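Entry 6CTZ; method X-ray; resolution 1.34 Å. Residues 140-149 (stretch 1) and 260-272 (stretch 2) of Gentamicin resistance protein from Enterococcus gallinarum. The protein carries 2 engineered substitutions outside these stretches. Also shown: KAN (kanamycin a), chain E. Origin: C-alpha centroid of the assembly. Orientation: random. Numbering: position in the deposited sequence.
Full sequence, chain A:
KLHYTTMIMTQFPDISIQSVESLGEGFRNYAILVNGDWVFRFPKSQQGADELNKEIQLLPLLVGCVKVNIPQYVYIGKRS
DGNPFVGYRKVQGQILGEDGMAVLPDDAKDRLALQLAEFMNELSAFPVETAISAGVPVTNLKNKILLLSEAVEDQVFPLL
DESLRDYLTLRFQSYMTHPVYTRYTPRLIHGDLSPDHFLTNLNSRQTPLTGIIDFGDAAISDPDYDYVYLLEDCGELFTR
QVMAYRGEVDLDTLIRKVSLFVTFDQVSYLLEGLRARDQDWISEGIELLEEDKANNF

Stretch 1, residues 140-149: NLKNKILLLS
Stretch 2, residues 260-272: LFVTFDQVSYLLE

Leu148 forms the apolar centre of the contact between two helices, 141-149 and 260-272, which lie far apart in the sequence of one chain. Its side chain (chi1 t, chi2 p) points toward the second helix and enters a hole formed by Phe264, Val267, Ser268 and Leu271, with more of its own area covered by the other stretch (94 Å²) than any other residue of the pair. Leu148 CD1 lies 3.5 Å from Leu271 CD1 and 3.8 Å from Val267 CG1, while Leu148 CD2 is 3.8 Å from Phe264 CB; Leu271 (m, t) and Val267 (t) line the hole with methyl groups.

One helical turn earlier, Ile145 (m, t) meets Phe264 (chi1 m, chi2 -29°). Ile145 CG2 sits over one face of the ring, 4.1 Å from the centroid of Phe264 and 25° off the ring normal, a CH-pi contact; Ile145 CD1 approaches Phe264 CD2 at 3.8 Å and also reaches Phe261 CE1 at 4.0 Å. At the next turn back, Leu141 (t, p) places CD2 3.5 Å from Phe261 CZ. Phe261 (chi1 m, chi2 -24°) leaves its backbone sideways, but the end of its ring comes nearer the first helix. The contacts thus follow Leu141, Ile145 and Leu148 along one side of their helix.

The helix axes approach to 11.1 Å, with N-to-C directions 49° apart and a signed crossing angle of 49°. CA of Ile145 and CA of Phe264 are 7.7 Å apart, as are CA of Leu148 and CA of Ser268, fixing the register. Both backbones are regular alpha-helix, with phi near -60° to -70° and psi near -30° to -50°, held by i to i+4 hydrogen bonds of 2.8-3.1 Å from N to O, such as Leu148 N to Lys144 O and Ser268 N to Phe264 O. No hydrogen bond joins the stretches; side-chain packing buries 323 Å² in total.

Toward the polar edge, Ser268 (m) turns its CB sideways and brings OG 3.9 Å from Leu148 CD1. Asn140 (t) caps the first helix: its OD1 accepts from Asn143 N at 3.1 Å. Near the other end of that stretch, Ser149 OG (p) donates to Leu146 O at 2.7 Å. On the second helix, Asp265 (t) points CB away from the first and Asp265 OD1 accepts a weak hydrogen bond from kanamycin O15 at 3.2 Å. Gln266 (m, m) donates from NE2 to kanamycin O7 at 2.9 Å, and kanamycin C1 lies over one face of the Tyr269 ring (chi1 t, chi2 69°).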

# COMPACT_ATOMS: atom_id res chain seq x y z
N ASN A 140 10.60 6.22 -11.05
CA ASN A 140 11.81 5.44 -11.26
C ASN A 140 12.30 4.93 -9.91
O ASN A 140 12.81 5.71 -9.10
CB ASN A 140 12.87 6.32 -11.92
CG ASN A 140 14.13 5.55 -12.28
OD1 ASN A 140 14.65 4.77 -11.48
ND2 ASN A 140 14.63 5.78 -13.49
N LEU A 141 12.16 3.62 -9.68
CA LEU A 141 12.42 3.08 -8.35
C LEU A 141 13.90 3.14 -7.99
O LEU A 141 14.24 3.35 -6.82
CB LEU A 141 11.86 1.66 -8.24
CG LEU A 141 11.86 1.04 -6.85
CD1 LEU A 141 11.26 2.01 -5.84
CD2 LEU A 141 11.10 -0.28 -6.87
N LYS A 142 14.78 2.96 -8.96
CA LYS A 142 16.21 3.06 -8.68
C LYS A 142 16.57 4.44 -8.14
O LYS A 142 17.31 4.56 -7.16
CB LYS A 142 17.01 2.76 -9.95
CG LYS A 142 18.51 2.74 -9.73
CD LYS A 142 19.26 2.56 -11.04
CE LYS A 142 20.76 2.48 -10.80
NZ LYS A 142 21.52 2.22 -12.07
N ASN A 143 16.03 5.49 -8.76
CA ASN A 143 16.32 6.85 -8.30
C ASN A 143 15.69 7.14 -6.94
O ASN A 143 16.27 7.86 -6.12
CB ASN A 143 15.84 7.85 -9.35
CG ASN A 143 16.02 9.28 -8.90
OD1 ASN A 143 17.14 9.79 -8.85
ND2 ASN A 143 14.92 9.94 -8.56
N LYS A 144 14.50 6.58 -6.68
CA LYS A 144 13.87 6.77 -5.37
C LYS A 144 14.73 6.16 -4.26
O LYS A 144 14.88 6.75 -3.19
CB LYS A 144 12.48 6.15 -5.38
CG LYS A 144 11.68 6.34 -4.10
CD LYS A 144 10.26 5.82 -4.26
CE LYS A 144 9.41 6.13 -3.03
NZ LYS A 144 7.98 5.73 -3.23
N ILE A 145 15.30 4.98 -4.51
CA ILE A 145 16.13 4.33 -3.50
C ILE A 145 17.46 5.06 -3.34
O ILE A 145 18.01 5.13 -2.24
CB ILE A 145 16.26 2.83 -3.84
CG1 ILE A 145 14.90 2.15 -3.65
CG2 ILE A 145 17.37 2.17 -3.01
CD1 ILE A 145 14.77 0.79 -4.33
N LEU A 146 17.98 5.63 -4.43
CA LEU A 146 19.17 6.46 -4.31
C LEU A 146 18.93 7.65 -3.39
O LEU A 146 19.73 7.93 -2.49
CB LEU A 146 19.60 6.94 -5.70
CG LEU A 146 20.80 7.89 -5.75
CD1 LEU A 146 22.04 7.21 -5.20
CD2 LEU A 146 21.03 8.38 -7.17
N LEU A 147 17.81 8.36 -3.59
CA LEU A 147 17.47 9.47 -2.71
C LEU A 147 17.29 9.00 -1.27
O LEU A 147 17.69 9.69 -0.32
CB LEU A 147 16.20 10.16 -3.21
CG LEU A 147 16.33 10.86 -4.56
CD1 LEU A 147 14.99 11.38 -5.02
CD2 LEU A 147 17.34 12.00 -4.45
N LEU A 148 16.68 7.83 -1.08
CA LEU A 148 16.52 7.28 0.26
C LEU A 148 17.87 7.04 0.92
O LEU A 148 18.06 7.38 2.08
CB LEU A 148 15.71 5.98 0.20
CG LEU A 148 15.44 5.31 1.54
CD1 LEU A 148 14.52 6.17 2.39
CD2 LEU A 148 14.82 3.94 1.33
N SER A 149 18.83 6.47 0.18
CA SER A 149 20.13 6.18 0.77
C SER A 149 20.83 7.45 1.23
O SER A 149 21.57 7.42 2.22
CB SER A 149 21.00 5.39 -0.21
OG SER A 149 21.47 6.22 -1.25
N LEU A 260 15.14 -6.85 -0.14
CA LEU A 260 15.82 -5.56 -0.15
C LEU A 260 14.80 -4.42 -0.05
O LEU A 260 14.99 -3.49 0.74
CB LEU A 260 16.69 -5.43 -1.41
CG LEU A 260 17.92 -6.35 -1.41
CD1 LEU A 260 18.47 -6.53 -2.83
CD2 LEU A 260 19.01 -5.84 -0.48
N PHE A 261 13.70 -4.50 -0.81
CA PHE A 261 12.62 -3.53 -0.65
C PHE A 261 12.12 -3.51 0.79
O PHE A 261 11.76 -2.44 1.30
CB PHE A 261 11.45 -3.85 -1.58
CG PHE A 261 11.74 -3.69 -3.05
CD1 PHE A 261 12.75 -2.86 -3.50
CD2 PHE A 261 10.98 -4.38 -3.99
CE1 PHE A 261 13.00 -2.72 -4.86
CE2 PHE A 261 11.22 -4.24 -5.33
CZ PHE A 261 12.23 -3.42 -5.78
N VAL A 262 12.03 -4.67 1.44
CA VAL A 262 11.58 -4.70 2.83
C VAL A 262 12.54 -3.94 3.73
O VAL A 262 12.12 -3.18 4.61
CB VAL A 262 11.35 -6.14 3.32
CG1 VAL A 262 11.08 -6.17 4.82
CG2 VAL A 262 10.18 -6.78 2.59
N THR A 263 13.85 -4.14 3.54
CA THR A 263 14.83 -3.34 4.29
C THR A 263 14.59 -1.85 4.08
O THR A 263 14.57 -1.07 5.04
CB THR A 263 16.26 -3.70 3.86
OG1 THR A 263 16.51 -5.10 4.09
CG2 THR A 263 17.29 -2.85 4.63
N PHE A 264 14.42 -1.44 2.82
CA PHE A 264 14.23 -0.02 2.55
C PHE A 264 12.93 0.49 3.15
O PHE A 264 12.86 1.64 3.60
CB PHE A 264 14.29 0.23 1.04
CG PHE A 264 15.53 -0.31 0.38
CD1 PHE A 264 16.73 -0.42 1.09
CD2 PHE A 264 15.50 -0.72 -0.94
CE1 PHE A 264 17.87 -0.94 0.48
CE2 PHE A 264 16.63 -1.25 -1.55
CZ PHE A 264 17.82 -1.34 -0.84
N ASP A 265 11.90 -0.36 3.21
CA ASP A 265 10.66 0.02 3.89
C ASP A 265 10.90 0.28 5.37
O ASP A 265 10.34 1.24 5.93
CB ASP A 265 9.60 -1.06 3.70
CG ASP A 265 8.30 -0.70 4.39
OD1 ASP A 265 7.69 0.32 4.02
OD2 ASP A 265 7.88 -1.43 5.31
N GLN A 266 11.73 -0.52 6.02
CA GLN A 266 12.03 -0.31 7.42
C GLN A 266 12.74 1.03 7.61
O GLN A 266 12.44 1.72 8.53
CB GLN A 266 12.79 -1.48 8.02
CG GLN A 266 12.11 -2.82 7.98
CD GLN A 266 10.68 -2.82 8.50
OE1 GLN A 266 9.88 -2.06 8.07
NE2 GLN A 266 10.38 -3.67 9.35
N VAL A 267 13.64 1.39 6.73
CA VAL A 267 14.32 2.68 6.78
C VAL A 267 13.29 3.78 6.61
O VAL A 267 13.31 4.73 7.33
CB VAL A 267 15.35 2.79 5.63
CG1 VAL A 267 15.83 4.19 5.40
CG2 VAL A 267 16.49 1.88 5.92
N SER A 268 12.40 3.64 5.65
CA SER A 268 11.38 4.61 5.39
C SER A 268 10.47 4.81 6.60
O SER A 268 10.10 5.90 6.88
CB SER A 268 10.52 4.20 4.22
OG SER A 268 11.19 4.33 3.02
N TYR A 269 10.14 3.74 7.27
CA TYR A 269 9.30 3.81 8.46
C TYR A 269 9.98 4.60 9.56
O TYR A 269 9.35 5.45 10.20
CB TYR A 269 8.99 2.39 8.93
CG TYR A 269 8.01 2.31 10.07
CD1 TYR A 269 6.67 2.64 9.89
CD2 TYR A 269 8.41 1.87 11.32
CE1 TYR A 269 5.77 2.56 10.94
CE2 TYR A 269 7.51 1.78 12.37
CZ TYR A 269 6.19 2.13 12.18
OH TYR A 269 5.30 2.04 13.22
N LEU A 270 11.27 4.36 9.78
CA LEU A 270 12.02 5.15 10.75
C LEU A 270 12.07 6.62 10.35
O LEU A 270 11.92 7.50 11.20
CB LEU A 270 13.43 4.58 10.91
CG LEU A 270 14.36 5.37 11.82
CD1 LEU A 270 13.74 5.55 13.20
CD2 LEU A 270 15.69 4.66 11.91
N LEU A 271 12.29 6.90 9.06
CA LEU A 271 12.34 8.30 8.62
C LEU A 271 11.03 9.02 8.89
O LEU A 271 11.03 10.22 9.22
CB LEU A 271 12.71 8.36 7.14
CG LEU A 271 14.20 8.25 6.84
CD1 LEU A 271 14.42 8.10 5.36
CD2 LEU A 271 14.93 9.49 7.36
N GLU A 272 9.90 8.33 8.74
CA GLU A 272 8.61 8.93 9.07
C GLU A 272 8.53 9.27 10.55
O GLU A 272 8.00 10.32 10.93
CB GLU A 272 7.48 7.99 8.67
CG GLU A 272 7.31 7.82 7.17
CD GLU A 272 6.56 8.97 6.52
OE1 GLU A 272 6.56 9.03 5.27
OE2 GLU A 272 5.98 9.80 7.24
C1 KAN E . 5.28 -0.62 9.16
C2 KAN E . 6.65 -1.23 9.49
C3 KAN E . 6.45 -2.59 10.13
C4 KAN E . 5.62 -2.38 11.39
C5 KAN E . 4.28 -1.73 11.06
C6 KAN E . 3.47 -1.44 12.32
C7 KAN E . 2.00 -0.69 5.00
C8 KAN E . 2.47 0.55 5.76
C9 KAN E . 3.71 0.22 6.60
C10 KAN E . 3.46 -0.96 7.54
C11 KAN E . 2.93 -2.17 6.77
C12 KAN E . 1.68 -1.82 5.97
C13 KAN E . 2.73 2.90 5.20
C14 KAN E . 2.19 3.80 4.10
C15 KAN E . 3.10 3.67 2.87
C16 KAN E . 4.53 4.00 3.26
C17 KAN E . 4.96 3.13 4.43
C18 KAN E . 6.35 3.55 4.89
N1 KAN E . 2.24 -0.77 11.93
N2 KAN E . 2.64 -3.28 7.67
N3 KAN E . 0.83 -0.36 4.19
N4 KAN E . 2.67 4.53 1.78
O5 KAN E . 4.42 -0.53 10.30
O6 KAN E . 7.39 -1.37 8.27
O7 KAN E . 7.71 -3.18 10.47
O8 KAN E . 5.40 -3.65 12.01
O9 KAN E . 4.68 -1.41 8.13
O10 KAN E . 4.06 1.36 7.38
O11 KAN E . 2.74 1.54 4.76
O12 KAN E . 4.06 3.30 5.51
O13 KAN E . 0.84 3.42 3.83
O14 KAN E . 5.45 3.75 2.17
O15 KAN E . 6.74 2.72 5.99